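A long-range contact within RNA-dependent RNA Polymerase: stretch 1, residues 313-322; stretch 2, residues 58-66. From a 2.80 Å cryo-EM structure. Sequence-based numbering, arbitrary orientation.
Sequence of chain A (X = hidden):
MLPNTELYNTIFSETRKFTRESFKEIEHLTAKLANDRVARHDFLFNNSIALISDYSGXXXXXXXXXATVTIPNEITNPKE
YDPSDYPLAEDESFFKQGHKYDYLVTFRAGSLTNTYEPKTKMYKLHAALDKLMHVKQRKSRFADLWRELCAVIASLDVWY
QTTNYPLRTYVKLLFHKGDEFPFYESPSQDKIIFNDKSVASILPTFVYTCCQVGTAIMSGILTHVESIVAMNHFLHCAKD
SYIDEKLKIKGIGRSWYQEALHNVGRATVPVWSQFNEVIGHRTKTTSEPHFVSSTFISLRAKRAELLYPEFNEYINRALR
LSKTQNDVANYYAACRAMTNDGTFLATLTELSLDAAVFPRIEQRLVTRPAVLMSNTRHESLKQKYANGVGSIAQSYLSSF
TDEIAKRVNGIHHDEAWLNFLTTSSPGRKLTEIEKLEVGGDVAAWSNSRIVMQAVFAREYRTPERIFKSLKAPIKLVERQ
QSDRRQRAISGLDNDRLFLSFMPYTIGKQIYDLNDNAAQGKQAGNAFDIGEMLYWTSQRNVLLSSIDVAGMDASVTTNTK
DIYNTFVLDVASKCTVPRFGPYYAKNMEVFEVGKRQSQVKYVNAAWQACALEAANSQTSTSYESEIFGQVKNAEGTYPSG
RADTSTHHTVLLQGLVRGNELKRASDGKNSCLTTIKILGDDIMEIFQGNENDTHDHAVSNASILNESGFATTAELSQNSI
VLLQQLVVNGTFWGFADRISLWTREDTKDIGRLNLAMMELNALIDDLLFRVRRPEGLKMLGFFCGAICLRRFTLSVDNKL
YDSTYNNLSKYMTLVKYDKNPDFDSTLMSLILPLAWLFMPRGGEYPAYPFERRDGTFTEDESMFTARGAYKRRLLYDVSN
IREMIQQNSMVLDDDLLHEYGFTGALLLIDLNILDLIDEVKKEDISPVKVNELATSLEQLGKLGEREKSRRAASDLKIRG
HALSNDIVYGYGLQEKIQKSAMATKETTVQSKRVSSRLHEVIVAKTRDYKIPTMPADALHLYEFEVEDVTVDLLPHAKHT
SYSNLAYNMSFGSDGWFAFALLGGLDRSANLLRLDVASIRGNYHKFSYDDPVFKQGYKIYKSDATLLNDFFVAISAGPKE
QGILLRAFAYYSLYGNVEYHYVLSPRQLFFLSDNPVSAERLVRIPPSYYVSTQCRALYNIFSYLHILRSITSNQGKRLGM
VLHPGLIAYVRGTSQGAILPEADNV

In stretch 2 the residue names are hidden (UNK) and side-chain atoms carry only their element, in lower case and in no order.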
# COMPACT_ATOMS: atom_id res chain seq x y z
N GLU A 313 -38.36 2.51 12.54
CA GLU A 313 -39.68 2.84 12.03
C GLU A 313 -39.59 3.56 10.69
O GLU A 313 -40.45 3.37 9.82
CB GLU A 313 -40.42 3.68 13.07
CG GLU A 313 -41.89 3.94 12.77
CD GLU A 313 -42.61 4.64 13.91
OE1 GLU A 313 -41.95 4.95 14.93
OE2 GLU A 313 -43.83 4.86 13.81
N TYR A 314 -38.52 4.34 10.49
CA TYR A 314 -38.26 4.93 9.18
C TYR A 314 -37.96 3.86 8.14
O TYR A 314 -38.39 3.97 6.98
CB TYR A 314 -37.11 5.92 9.27
CG TYR A 314 -36.81 6.61 7.96
CD1 TYR A 314 -37.63 7.62 7.47
CD2 TYR A 314 -35.70 6.25 7.20
CE1 TYR A 314 -37.36 8.25 6.28
CE2 TYR A 314 -35.42 6.87 6.01
CZ TYR A 314 -36.25 7.87 5.56
OH TYR A 314 -35.98 8.50 4.37
N ILE A 315 -37.21 2.82 8.52
CA ILE A 315 -36.91 1.74 7.58
C ILE A 315 -38.17 0.95 7.23
O ILE A 315 -38.38 0.59 6.07
CB ILE A 315 -35.79 0.84 8.15
CG1 ILE A 315 -34.47 1.60 8.17
CG2 ILE A 315 -35.63 -0.45 7.37
CD1 ILE A 315 -33.39 0.89 8.89
N ASN A 316 -39.05 0.70 8.21
CA ASN A 316 -40.30 -0.00 7.89
C ASN A 316 -41.22 0.86 7.03
O ASN A 316 -41.93 0.34 6.16
CB ASN A 316 -41.01 -0.43 9.17
CG ASN A 316 -40.23 -1.47 9.93
OD1 ASN A 316 -39.58 -2.33 9.33
ND2 ASN A 316 -40.32 -1.43 11.25
N ARG A 317 -41.19 2.18 7.24
CA ARG A 317 -41.86 3.13 6.36
C ARG A 317 -41.34 3.05 4.93
O ARG A 317 -42.11 3.10 3.97
CB ARG A 317 -41.68 4.53 6.92
CG ARG A 317 -42.37 5.62 6.16
CD ARG A 317 -42.13 6.96 6.84
NE ARG A 317 -42.77 8.04 6.11
CZ ARG A 317 -44.04 8.40 6.30
NH1 ARG A 317 -44.56 9.38 5.59
NH2 ARG A 317 -44.79 7.77 7.19
N ALA A 318 -40.02 2.92 4.78
CA ALA A 318 -39.43 2.78 3.45
C ALA A 318 -39.76 1.44 2.82
O ALA A 318 -39.89 1.33 1.59
CB ALA A 318 -37.92 2.97 3.53
N LEU A 319 -39.88 0.39 3.64
CA LEU A 319 -40.32 -0.92 3.16
C LEU A 319 -41.74 -0.87 2.63
O LEU A 319 -42.08 -1.55 1.65
CB LEU A 319 -40.21 -1.96 4.27
CG LEU A 319 -39.02 -2.90 4.41
CD1 LEU A 319 -39.04 -3.85 3.25
CD2 LEU A 319 -37.69 -2.18 4.46
N ARG A 320 -42.61 -0.08 3.26
CA ARG A 320 -44.01 -0.11 2.88
C ARG A 320 -44.33 0.88 1.75
O ARG A 320 -45.00 0.52 0.78
CB ARG A 320 -44.89 0.17 4.09
CG ARG A 320 -44.81 -0.91 5.13
CD ARG A 320 -45.40 -2.20 4.60
NE ARG A 320 -45.43 -3.25 5.61
CZ ARG A 320 -45.88 -4.48 5.38
NH1 ARG A 320 -45.88 -5.38 6.36
NH2 ARG A 320 -46.33 -4.81 4.18
N LEU A 321 -43.85 2.12 1.85
CA LEU A 321 -44.34 3.20 1.01
C LEU A 321 -43.57 3.36 -0.30
O LEU A 321 -43.70 4.40 -0.95
CB LEU A 321 -44.32 4.52 1.78
CG LEU A 321 -45.28 4.65 2.96
CD1 LEU A 321 -45.08 5.98 3.64
CD2 LEU A 321 -46.71 4.50 2.50
N SER A 322 -42.79 2.37 -0.69
CA SER A 322 -42.05 2.42 -1.94
C SER A 322 -42.83 1.68 -3.02
O SER A 322 -43.35 0.58 -2.78
CB SER A 322 -40.66 1.82 -1.77
OG SER A 322 -40.73 0.45 -1.44
N UNK A 58 -42.31 16.44 4.53
CA UNK A 58 -42.24 15.33 3.60
C UNK A 58 -40.93 14.56 3.74
O UNK A 58 -39.94 15.06 4.28
c UNK A 58 -43.73 16.41 1.83
o UNK A 58 -42.75 17.00 -0.24
o UNK A 58 -44.90 17.34 -0.02
c UNK A 58 -42.37 15.84 2.16
c UNK A 58 -43.80 16.95 0.43
N UNK A 59 -40.95 13.32 3.25
CA UNK A 59 -39.75 12.49 3.24
C UNK A 59 -39.02 12.69 1.91
O UNK A 59 -39.28 13.65 1.18
c UNK A 59 -40.12 11.02 3.53
o UNK A 59 -41.56 11.12 1.60
c UNK A 59 -41.07 10.42 2.50
o UNK A 59 -41.34 9.21 2.61
N UNK A 60 -38.09 11.78 1.58
CA UNK A 60 -37.37 11.87 0.32
C UNK A 60 -38.24 11.57 -0.89
O UNK A 60 -37.85 11.91 -2.01
o UNK A 60 -35.24 11.31 1.31
c UNK A 60 -36.17 10.92 0.33
N UNK A 61 -39.39 10.94 -0.70
CA UNK A 61 -40.27 10.59 -1.81
C UNK A 61 -41.63 11.26 -1.71
O UNK A 61 -42.57 10.87 -2.41
c UNK A 61 -40.41 9.07 -1.90
n UNK A 61 -38.67 7.41 -1.84
o UNK A 61 -38.69 8.85 -3.54
c UNK A 61 -39.19 8.42 -2.50
N UNK A 62 -41.76 12.28 -0.86
CA UNK A 62 -42.94 13.11 -0.84
C UNK A 62 -44.07 12.67 0.06
O UNK A 62 -45.20 13.14 -0.13
N UNK A 63 -43.82 11.80 1.02
CA UNK A 63 -44.85 11.35 1.94
C UNK A 63 -44.69 12.06 3.28
O UNK A 63 -43.57 12.33 3.72
c UNK A 63 -44.76 9.84 2.15
c UNK A 63 -44.94 9.07 0.85
o UNK A 63 -44.01 8.42 0.38
n UNK A 63 -46.13 9.14 0.28
N UNK A 64 -45.81 12.36 3.92
CA UNK A 64 -45.80 13.17 5.14
C UNK A 64 -45.23 12.39 6.32
O UNK A 64 -45.66 11.27 6.59
c UNK A 64 -47.00 15.99 4.58
c UNK A 64 -47.74 14.68 4.49
n UNK A 64 -46.74 16.61 3.43
o UNK A 64 -46.66 16.45 5.66
c UNK A 64 -47.21 13.66 5.46
N UNK A 65 -44.28 13.00 7.02
CA UNK A 65 -43.62 12.34 8.14
C UNK A 65 -43.51 13.33 9.29
O UNK A 65 -43.44 14.54 9.09
c UNK A 65 -42.26 11.78 7.70
c UNK A 65 -42.48 9.81 9.21
c UNK A 65 -41.49 10.73 8.52
c UNK A 65 -40.58 11.32 9.54
N UNK A 66 -43.54 12.79 10.51
CA UNK A 66 -43.52 13.58 11.74
C UNK A 66 -42.41 13.09 12.65
O UNK A 66 -42.33 11.89 12.94
c UNK A 66 -44.86 13.49 12.47
c UNK A 66 -47.33 13.89 12.41
o UNK A 66 -47.42 13.14 13.38
c UNK A 66 -46.01 14.14 11.74
n UNK A 66 -48.38 14.52 11.91

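Position 58 carries three carbons in a row, the third bearing two oxygens, and none of these atoms comes near stretch 1. A carboxylate at the end of a two-methylene arm is glutamate, Glu58; its CA-to-CB bond points away from the helix, and the charge is exposed to solvent.

At position 59 there are two carbons, the second with two oxygens, one of them 4.0 Å from Arg317 NE. The shorter carboxylate is aspartate, Asp59. Its OD2 makes that long salt bridge with Arg317 NE, while OD1 turns back to the loop: Asp59 OD1 accepts a very short bond of 2.4 Å from the backbone N of position 63, and Asp59 OD1 also takes a weak one of 3.2 Å from the backbone N of position 61. A short acidic side chain suits this dual role at the start of a type I turn.

Position 60 has one carbon and one oxygen, the oxygen 4.2 Å from Tyr314 OH. This is serine, Ser60, small enough for a buried site; both hydroxyls find hydrogen bonds elsewhere in the structure.

Position 61 shows two carbons, the second bearing an oxygen and a nitrogen, with nothing of stretch 1 in contact. It is asparagine, Asn61, whose amide is satisfied elsewhere in the structure.

Position 62 has no side-chain atoms and is Gly62. With phi/psi of 90/17°, a CB would be jammed against the preceding carbonyl oxygen, so glycine suits the close of the turn.

Position 63 repeats the two-carbon pattern with one oxygen and one nitrogen; its CB lies 3.5 Å from Arg317 NH1 and 4.1 Å from Leu321 CD1. This is Asn63, whose methylene packs against the helix end. Its backbone O accepts from Asp59 N at 2.8 Å, closing the loop.

Position 64 has three carbons, the third with an oxygen and a nitrogen: glutamine, Gln64. The exposed side chain starts away from the helix, but the backbone O lies 2.4 Å from Arg317 NH1.

Position 65 has four carbons forked at the second, one tip 3.6 Å from Arg317 NE. It is leucine, Leu65, and that tip, CD2, covers one face of the guanidinium.

Position 66 bears three carbons ending in an oxygen and a nitrogen, out of contact: Gln66, with an exposed amide.

The contact centers on Arg317, extended from the helix with chi1 to chi3 all t. Leu65 covers a face of its guanidinium and Asp59 lies at the edge, while Leu321 and Tyr314 add looser packing.

Stretch 2 (58-66) EDSNGNQLQ
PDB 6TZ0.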